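Local atomic coordinates of beta-N-acetylglucosaminidase-like protein Glycoside hydrolase family 20 (Flavobacterium johnsoniae, PDB entry 6YHH), a protein that probably hydrolyses terminal N-acetylglucosamine residues from chitin-derived oligosaccharides, as a chitobiase of glycoside hydrolase family 20. Residues F528-K542 and T654-E666. Sequence-based numbering, arbitrary orientation. Where two conformers were deposited one is given.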
ATOM      1  N   PHE A 528      -4.287  22.487   8.916  1.00  8.75           N
ATOM      2  CA  PHE A 528      -4.346  22.410  10.394  1.00  9.04           C
ATOM      3  C   PHE A 528      -3.412  21.281  10.926  1.00  8.71           C
ATOM      4  O   PHE A 528      -2.837  21.448  12.010  1.00  7.67           O
ATOM      5  CB  PHE A 528      -5.767  22.208  10.907  1.00  9.11           C
ATOM      6  CG  PHE A 528      -5.942  22.622  12.359  1.00  9.36           C
ATOM      7  CD1 PHE A 528      -5.597  23.926  12.777  1.00 10.63           C
ATOM      8  CD2 PHE A 528      -6.453  21.773  13.298  1.00 10.47           C
ATOM      9  CE1 PHE A 528      -5.668  24.256  14.123  1.00 10.47           C
ATOM     10  CE2 PHE A 528      -6.563  22.115  14.633  1.00  9.80           C
ATOM     11  CZ  PHE A 528      -6.179  23.386  15.041  1.00 11.04           C
ATOM     12  N   THR A 529      -3.217  20.174  10.198  1.00  8.63           N
ATOM     13  CA  THR A 529      -2.236  19.188  10.676  1.00  9.13           C
ATOM     14  C   THR A 529      -0.866  19.792  10.806  1.00  9.47           C
ATOM     15  O   THR A 529      -0.057  19.362  11.634  1.00  9.19           O
ATOM     16  CB  THR A 529      -2.091  17.932   9.831  1.00  9.14           C
ATOM     17  OG1 THR A 529      -1.442  18.288   8.594  1.00  9.90           O
ATOM     18  CG2 THR A 529      -3.372  17.267   9.590  1.00  9.44           C
ATOM     19  N   ASN A 530      -0.573  20.853  10.028  1.00  9.52           N
ATOM     20  CA  ASN A 530       0.733  21.475  10.033  1.00  9.35           C
ATOM     21  C   ASN A 530       1.075  22.379  11.202  1.00  9.54           C
ATOM     22  O   ASN A 530       2.223  22.888  11.279  1.00  8.83           O
ATOM     23  CB  ASN A 530       0.988  22.162   8.670  1.00 11.14           C
ATOM     24  CG  ASN A 530       1.048  21.188   7.526  1.00 13.18           C
ATOM     25  OD1 ASN A 530       1.408  20.022   7.686  1.00 14.11           O
ATOM     26  ND2 ASN A 530       0.760  21.688   6.357  1.00 16.45           N
ATOM     27  N   VAL A 531       0.155  22.510  12.182  1.00  8.13           N
ATOM     28  CA  VAL A 531       0.409  23.087  13.473  1.00  8.79           C
ATOM     29  C   VAL A 531       0.088  22.189  14.631  1.00  8.55           C
ATOM     30  O   VAL A 531       0.211  22.619  15.750  1.00  9.45           O
ATOM     31  CB  VAL A 531      -0.257  24.452  13.663  1.00  8.70           C
ATOM     32  CG1 VAL A 531       0.412  25.440  12.730  1.00 10.33           C
ATOM     33  CG2 VAL A 531      -1.799  24.436  13.516  1.00  8.86           C
ATOM     34  N   CYS A 532      -0.259  20.930  14.364  1.00  8.22           N
ATOM     35  CA  CYS A 532      -0.710  20.021  15.435  1.00  8.23           C
ATOM     36  C   CYS A 532       0.166  18.722  15.465  1.00  7.83           C
ATOM     37  O   CYS A 532       0.680  18.304  14.440  1.00  8.91           O
ATOM     38  CB  CYS A 532      -2.138  19.599  15.248  1.00  8.66           C
ATOM     39  SG  CYS A 532      -3.374  20.889  15.432  1.00  9.26           S
ATOM     40  N   GLU A 533       0.386  18.247  16.667  1.00  7.69           N
ATOM     41  CA  GLU A 533       1.216  17.062  16.923  1.00  7.56           C
ATOM     42  C   GLU A 533       0.506  16.123  17.844  1.00  7.47           C
ATOM     43  O   GLU A 533      -0.132  16.513  18.765  1.00  7.54           O
ATOM     44  CB  GLU A 533       2.590  17.466  17.421  1.00  7.85           C
ATOM     45  CG  GLU A 533       3.286  18.430  16.444  1.00  8.32           C
ATOM     46  CD  GLU A 533       4.662  18.895  16.913  1.00  9.02           C
ATOM     47  OE1 GLU A 533       5.195  18.469  17.950  1.00  7.99           O
ATOM     48  OE2 GLU A 533       5.223  19.813  16.260  1.00  8.44           O
ATOM     49  N   PRO A 534       0.616  14.835  17.584  1.00  7.17           N
ATOM     50  CA  PRO A 534      -0.061  13.933  18.501  1.00  7.68           C
ATOM     51  C   PRO A 534       0.531  13.956  19.915  1.00  8.22           C
ATOM     52  O   PRO A 534       1.735  14.160  20.119  1.00  9.44           O
ATOM     53  CB  PRO A 534       0.124  12.554  17.873  1.00  8.91           C
ATOM     54  CG  PRO A 534       0.991  12.733  16.700  1.00  9.22           C
ATOM     55  CD  PRO A 534       1.367  14.179  16.518  1.00  7.40           C
ATOM     56  N   LEU A 535      -0.308  13.766  20.922  1.00  7.80           N
ATOM     57  CA  LEU A 535       0.191  13.838  22.294  1.00  8.66           C
ATOM     58  C   LEU A 535       1.346  12.861  22.509  1.00  8.14           C
ATOM     59  O   LEU A 535       1.359  11.737  22.009  1.00  9.40           O
ATOM     60  CB  LEU A 535      -0.945  13.599  23.283  1.00  9.24           C
ATOM     61  CG  LEU A 535      -2.168  14.469  23.291  1.00  9.10           C
ATOM     62  CD1 LEU A 535      -3.084  14.213  24.465  1.00  9.97           C
ATOM     63  CD2 LEU A 535      -1.700  15.898  23.385  1.00 10.19           C
ATOM     64  N   LYS A 536       2.352  13.317  23.262  1.00  8.42           N
ATOM     65  CA  LYS A 536       3.630  12.625  23.360  1.00  8.53           C
ATOM     66  C   LYS A 536       3.775  11.767  24.598  1.00  9.05           C
ATOM     67  O   LYS A 536       3.168  12.055  25.632  1.00  8.79           O
ATOM     68  CB  LYS A 536       4.780  13.647  23.319  1.00  8.62           C
ATOM     69  CG  LYS A 536       4.821  14.436  22.022  1.00  8.46           C
ATOM     70  CD  LYS A 536       5.714  15.690  22.104  1.00  8.50           C
ATOM     71  CE  LYS A 536       5.992  16.334  20.740  1.00  8.59           C
ATOM     72  NZ  LYS A 536       4.714  16.804  20.121  1.00  8.41           N
ATOM     73  N   GLY A 537       4.636  10.764  24.538  1.00  8.66           N
ATOM     74  CA  GLY A 537       4.930  10.000  25.742  1.00  9.20           C
ATOM     75  C   GLY A 537       3.841   8.930  25.909  1.00  9.61           C
ATOM     76  O   GLY A 537       3.529   8.183  24.950  1.00 10.19           O
ATOM     77  N   TYR A 538       3.240   8.936  27.107  1.00  9.91           N
ATOM     78  CA  TYR A 538       2.185   7.966  27.409  1.00 12.20           C
ATOM     79  C   TYR A 538       0.873   8.692  27.719  1.00 11.01           C
ATOM     80  O   TYR A 538       0.080   8.237  28.534  1.00 10.29           O
ATOM     81  CB  TYR A 538       2.704   6.992  28.541  1.00 13.77           C
ATOM     82  CG  TYR A 538       3.912   6.102  28.109  1.00 14.18           C
ATOM     83  CD1 TYR A 538       3.736   4.988  27.321  1.00 17.45           C
ATOM     84  CD2 TYR A 538       5.220   6.442  28.435  1.00 20.67           C
ATOM     85  CE1 TYR A 538       4.827   4.188  26.914  1.00 22.32           C
ATOM     86  CE2 TYR A 538       6.306   5.680  28.043  1.00 18.83           C
ATOM     87  CZ  TYR A 538       6.124   4.559  27.224  1.00 21.75           C
ATOM     88  OH  TYR A 538       7.248   3.747  26.786  1.00 20.07           O
ATOM     89  N   THR A 539       0.607   9.839  27.018  1.00 10.29           N
ATOM     90  CA  THR A 539      -0.539  10.635  27.226  1.00 10.23           C
ATOM     91  C   THR A 539      -1.627  10.552  26.184  1.00  9.38           C
ATOM     92  O   THR A 539      -2.747  11.082  26.368  1.00 10.51           O
ATOM     93  CB  THR A 539      -0.127  12.111  27.429  1.00 10.74           C
ATOM     94  OG1 THR A 539       0.473  12.653  26.228  1.00  9.11           O
ATOM     95  CG2 THR A 539       0.870  12.215  28.553  1.00 11.62           C
ATOM     96  N   ARG A 540      -1.370   9.954  25.037  1.00  8.24           N
ATOM     97  CA  ARG A 540      -2.431   9.763  24.067  1.00  7.53           C
ATOM     98  C   ARG A 540      -3.444   8.704  24.519  1.00  7.96           C
ATOM     99  O   ARG A 540      -4.654   8.936  24.422  1.00  7.98           O
ATOM    100  CB  ARG A 540      -1.897   9.409  22.659  1.00  7.34           C
ATOM    101  CG  ARG A 540      -3.008   9.067  21.641  1.00  7.49           C
ATOM    102  CD  ARG A 540      -2.597   9.166  20.167  1.00  7.03           C
ATOM    103  NE  ARG A 540      -3.768   8.799  19.376  1.00  7.02           N
ATOM    104  CZ  ARG A 540      -3.794   8.402  18.113  1.00  7.12           C
ATOM    105  NH1 ARG A 540      -2.710   8.420  17.376  1.00  8.55           N
ATOM    106  NH2 ARG A 540      -4.914   8.104  17.514  1.00  7.02           N
ATOM    107  N   ASN A 541      -2.947   7.563  24.938  1.00  7.57           N
ATOM    108  CA  ASN A 541      -3.807   6.422  25.368  1.00  8.15           C
ATOM    109  C   ASN A 541      -3.661   6.338  26.869  1.00  9.07           C
ATOM    110  O   ASN A 541      -2.876   5.510  27.375  1.00  9.75           O
ATOM    111  CB  ASN A 541      -3.291   5.200  24.698  1.00  8.22           C
ATOM    112  CG  ASN A 541      -4.152   3.978  24.966  1.00  8.86           C
ATOM    113  OD1 ASN A 541      -5.223   4.095  25.526  1.00  8.33           O
ATOM    114  ND2 ASN A 541      -3.640   2.799  24.649  1.00 10.21           N
ATOM    115  N   LYS A 542      -4.361   7.192  27.586  0.50  8.59           N
ATOM    116  CA  LYS A 542      -4.107   7.317  29.012  0.50  8.81           C
ATOM    117  C   LYS A 542      -4.456   6.030  29.723  0.50  9.49           C
ATOM    118  O   LYS A 542      -5.553   5.507  29.585  0.50 10.22           O
ATOM    119  CB  LYS A 542      -4.884   8.477  29.593  0.50  8.51           C
ATOM    120  CG  LYS A 542      -4.494   9.778  28.937  0.50  8.18           C
ATOM    121  CD  LYS A 542      -5.333  10.961  29.393  0.50  8.20           C
ATOM    122  CE  LYS A 542      -4.762  12.257  28.854  0.50  8.12           C
ATOM    123  NZ  LYS A 542      -4.913  12.390  27.400  0.50  7.97           N
ATOM    124  N   THR A 654      -3.937  23.623  25.471  1.00 11.09           N
ATOM    125  CA  THR A 654      -4.812  22.514  25.848  1.00 12.38           C
ATOM    126  C   THR A 654      -4.394  21.226  25.177  1.00 11.07           C
ATOM    127  O   THR A 654      -4.026  21.221  24.007  1.00 11.46           O
ATOM    128  CB  THR A 654      -6.296  22.797  25.576  1.00 12.25           C
ATOM    129  OG1 THR A 654      -7.092  21.716  26.099  1.00 12.86           O
ATOM    130  CG2 THR A 654      -6.561  22.988  24.120  1.00 13.83           C
ATOM    131  N   LYS A 655      -4.557  20.153  25.927  1.00 10.54           N
ATOM    132  CA  LYS A 655      -4.288  18.767  25.432  1.00 10.83           C
ATOM    133  C   LYS A 655      -5.598  18.017  25.326  1.00 11.85           C
ATOM    134  O   LYS A 655      -5.572  16.784  25.185  1.00 11.43           O
ATOM    135  CB  LYS A 655      -3.348  18.061  26.411  1.00 11.25           C
ATOM    136  CG  LYS A 655      -2.106  18.883  26.828  1.00 13.54           C
ATOM    137  CD  LYS A 655      -1.185  19.208  25.741  1.00 13.58           C
ATOM    138  CE  LYS A 655       0.101  19.842  26.298  1.00 14.37           C
ATOM    139  NZ  LYS A 655       0.993  20.206  25.199  1.00 14.26           N
ATOM    140  N   ASP A 656      -6.734  18.667  25.532  1.00 11.84           N
ATOM    141  CA  ASP A 656      -8.006  17.988  25.640  1.00 13.07           C
ATOM    142  C   ASP A 656      -8.726  17.646  24.335  1.00 12.04           C
ATOM    143  O   ASP A 656      -9.797  16.985  24.366  1.00 11.87           O
ATOM    144  CB  ASP A 656      -8.980  18.853  26.448  1.00 16.39           C
ATOM    145  CG  ASP A 656      -8.573  19.025  27.890  1.00 19.58           C
ATOM    146  OD1 ASP A 656      -7.753  18.298  28.399  1.00 22.66           O
ATOM    147  OD2 ASP A 656      -9.189  19.931  28.452  1.00 28.03           O
ATOM    148  N   HIS A 657      -8.232  18.083  23.180  1.00 10.56           N
ATOM    149  CA  HIS A 657      -8.968  17.944  21.932  1.00 10.10           C
ATOM    150  C   HIS A 657      -8.206  17.036  20.970  1.00  9.06           C
ATOM    151  O   HIS A 657      -7.080  17.308  20.572  1.00  9.09           O
ATOM    152  CB  HIS A 657      -9.183  19.290  21.254  1.00 10.90           C
ATOM    153  CG  HIS A 657      -9.822  20.260  22.147  1.00 11.76           C
ATOM    154  ND1 HIS A 657     -11.055  20.034  22.694  1.00 12.88           N
ATOM    155  CD2 HIS A 657      -9.358  21.404  22.686  1.00 14.96           C
ATOM    156  CE1 HIS A 657     -11.351  21.025  23.531  1.00 14.56           C
ATOM    157  NE2 HIS A 657     -10.357  21.888  23.511  1.00 14.39           N
ATOM    158  N   ALA A 658      -8.878  15.939  20.602  1.00  9.59           N
ATOM    159  CA  ALA A 658      -8.446  15.083  19.463  1.00  8.62           C
ATOM    160  C   ALA A 658      -7.124  14.373  19.702  1.00  8.22           C
ATOM    161  O   ALA A 658      -6.549  13.845  18.755  1.00  7.91           O
ATOM    162  CB  ALA A 658      -8.489  15.806  18.157  1.00  8.69           C
ATOM    163  N   ASP A 659      -6.618  14.335  20.952  1.00  7.84           N
ATOM    164  CA  ASP A 659      -5.326  13.742  21.244  1.00  8.03           C
ATOM    165  C   ASP A 659      -4.215  14.346  20.418  1.00  7.74           C
ATOM    166  O   ASP A 659      -3.262  13.702  20.078  1.00  7.11           O
ATOM    167  CB  ASP A 659      -5.404  12.185  21.112  1.00  8.71           C
ATOM    168  CG  ASP A 659      -6.077  11.521  22.323  1.00  9.59           C
ATOM    169  OD1 ASP A 659      -6.164  12.177  23.420  1.00 11.60           O
ATOM    170  OD2 ASP A 659      -6.607  10.373  22.217  1.00  9.54           O
ATOM    171  N   VAL A 660      -4.311  15.657  20.199  1.00  7.39           N
ATOM    172  CA  VAL A 660      -3.202  16.388  19.640  1.00  7.73           C
ATOM    173  C   VAL A 660      -2.985  17.663  20.476  1.00  8.14           C
ATOM    174  O   VAL A 660      -3.832  18.012  21.314  1.00  9.28           O
ATOM    175  CB  VAL A 660      -3.432  16.831  18.181  1.00  7.64           C
ATOM    176  CG1 VAL A 660      -3.636  15.638  17.278  1.00  8.21           C
ATOM    177  CG2 VAL A 660      -4.633  17.760  18.044  1.00  8.07           C
ATOM    178  N   GLU A 661      -1.888  18.340  20.160  1.00  8.87           N
ATOM    179  CA  GLU A 661      -1.531  19.606  20.719  1.00  8.63           C
ATOM    180  C   GLU A 661      -1.112  20.565  19.635  1.00  8.80           C
ATOM    181  O   GLU A 661      -0.626  20.207  18.577  1.00  8.73           O
ATOM    182  CB  GLU A 661      -0.411  19.418  21.722  1.00  8.73           C
ATOM    183  CG  GLU A 661       0.927  18.967  21.166  1.00  9.60           C
ATOM    184  CD  GLU A 661       1.925  18.503  22.187  1.00  9.99           C
ATOM    185  OE1 GLU A 661       1.510  18.184  23.314  1.00 10.35           O
ATOM    186  OE2 GLU A 661       3.141  18.396  21.858  1.00 10.50           O
ATOM    187  N   LEU A 662      -1.332  21.848  19.919  1.00  8.97           N
ATOM    188  CA  LEU A 662      -0.823  22.921  19.072  1.00  8.89           C
ATOM    189  C   LEU A 662       0.643  23.236  19.363  1.00  9.37           C
ATOM    190  O   LEU A 662       0.988  23.631  20.471  1.00 11.20           O
ATOM    191  CB  LEU A 662      -1.649  24.231  19.263  1.00  9.25           C
ATOM    192  CG  LEU A 662      -3.051  24.274  18.677  1.00 10.36           C
ATOM    193  CD1 LEU A 662      -3.845  25.457  19.277  1.00 11.30           C
ATOM    194  CD2 LEU A 662      -3.013  24.307  17.168  1.00 11.00           C
ATOM    195  N   SER A 663       1.518  22.977  18.408  1.00  8.41           N
ATOM    196  CA  SER A 663       2.943  23.086  18.669  1.00  9.58           C
ATOM    197  C   SER A 663       3.496  24.449  18.299  1.00  9.63           C
ATOM    198  O   SER A 663       4.677  24.648  18.219  1.00 11.43           O
ATOM    199  CB  SER A 663       3.689  21.943  17.970  1.00  9.05           C
ATOM    200  OG  SER A 663       3.440  21.941  16.571  1.00  8.52           O
ATOM    201  N   VAL A 664       2.585  25.387  18.140  1.00 10.58           N
ATOM    202  CA  VAL A 664       2.888  26.836  18.083  1.00 10.61           C
ATOM    203  C   VAL A 664       2.674  27.524  19.413  1.00 12.58           C
ATOM    204  O   VAL A 664       2.986  28.717  19.558  1.00 11.67           O
ATOM    205  CB  VAL A 664       2.022  27.516  16.988  1.00 10.95           C
ATOM    206  CG1 VAL A 664       2.363  27.029  15.590  1.00 11.40           C
ATOM    207  CG2 VAL A 664       0.539  27.366  17.235  1.00 12.04           C
ATOM    208  N   TYR A 665       2.131  26.843  20.422  1.00 10.89           N
ATOM    209  CA  TYR A 665       1.882  27.455  21.692  1.00 12.75           C
ATOM    210  C   TYR A 665       3.074  28.171  22.346  1.00 13.10           C
ATOM    211  O   TYR A 665       2.951  29.388  22.760  1.00 15.02           O
ATOM    212  CB  TYR A 665       1.276  26.458  22.693  1.00 13.04           C
ATOM    213  CG  TYR A 665       1.346  26.975  24.071  1.00 13.96           C
ATOM    214  CD1 TYR A 665       0.467  27.974  24.480  1.00 14.84           C
ATOM    215  CD2 TYR A 665       2.306  26.496  24.952  1.00 17.46           C
ATOM    216  CE1 TYR A 665       0.551  28.480  25.756  1.00 16.80           C
ATOM    217  CE2 TYR A 665       2.380  26.964  26.242  1.00 19.06           C
ATOM    218  CZ  TYR A 665       1.493  27.945  26.636  1.00 18.80           C
ATOM    219  OH  TYR A 665       1.566  28.466  27.952  1.00 26.18           O
ATOM    220  N   GLU A 666       4.225  27.490  22.374  1.00 13.68           N
ATOM    221  CA  GLU A 666       5.417  28.100  23.035  1.00 14.53           C
ATOM    222  C   GLU A 666       5.799  29.447  22.394  1.00 14.73           C
ATOM    223  O   GLU A 666       6.090  30.390  23.116  1.00 14.78           O
ATOM    224  CB  GLU A 666       6.599  27.183  23.077  1.00 16.81           C
ATOM    225  CG  GLU A 666       6.367  25.955  23.973  1.00 17.98           C
ATOM    226  CD  GLU A 666       6.210  26.258  25.487  1.00 22.78           C
ATOM    227  OE1 GLU A 666       6.584  27.363  26.003  1.00 23.02           O
ATOM    228  OE2 GLU A 666       5.676  25.368  26.208  1.00 27.54           O
TER
HETATM  229  O   HOH W   1       2.354  15.890  24.518  1.00 10.31           O
HETATM  230  O   HOH W   2      -5.317  14.856  27.157  1.00 18.46           O
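Glu-533 and Glu-661 stand next to each other on one face of a two-stranded antiparallel sheet, and Lys-536 ties the two acids together. Its NZ lies 2.8 Å from Glu-661 OE2, above the plane of that carboxylate. The same NZ takes the anti lone pair of Glu-533 OE1. The two acids would otherwise probably repel, since Glu-533 OE1 and Glu-661 OE2 are 4.4 Å apart. Lys-655 NZ salt-bridges the other oxygen, Glu-661 OE1, giving this carboxylate a second cation; a water also joins OE1 to Lys-536 N. CG of Glu-661 sits between its backbone N and carbonyl carbon (chi1 67°), and the extended chain beyond carries the carboxylate to both lysines.

Glu-533 OE2 accepts from Ser-663 OG at 2.8 Å, well out of the carboxylate plane, and also from Ala-564 N. Ser-663 OG is further bonded to Ser-567 OG. An alanine in place of Glu-533 would probably leave Lys-536 with Glu-661 alone of the two acids, and deprive Ser-663 OG and Ala-564 N of the carboxylate they share.

Strands 532-534 and 660-662 form an antiparallel ribbon in the largely helical C-terminal part of the chain, away from the predicted catalytic acid. Glu-533 and Glu-661 are its hydrogen-bonded pair, with both N-to-O bonds in the carbonyl planes. Ser-663 N to Val-531 O and Leu-535 N to Asp-659 O extend the ladder.

The opposite face carries Cys-532 and Leu-662. Leu-662 CD2 meets Cys-532 SG at 3.9 Å and also touches Phe-528 CZ. The sulfur lies 3.5 Å above the Phe-528 ring plane, toward the rim. Helices 583-607 and 617-634 pack against this cluster.

Leu-535 CD2 rests on Val-660 C at 3.6 Å. Asp-659 packs across the Arg-540 chain, while its OD2 bonds to Tyr-547 and the guanidinium pairs with Asp-558.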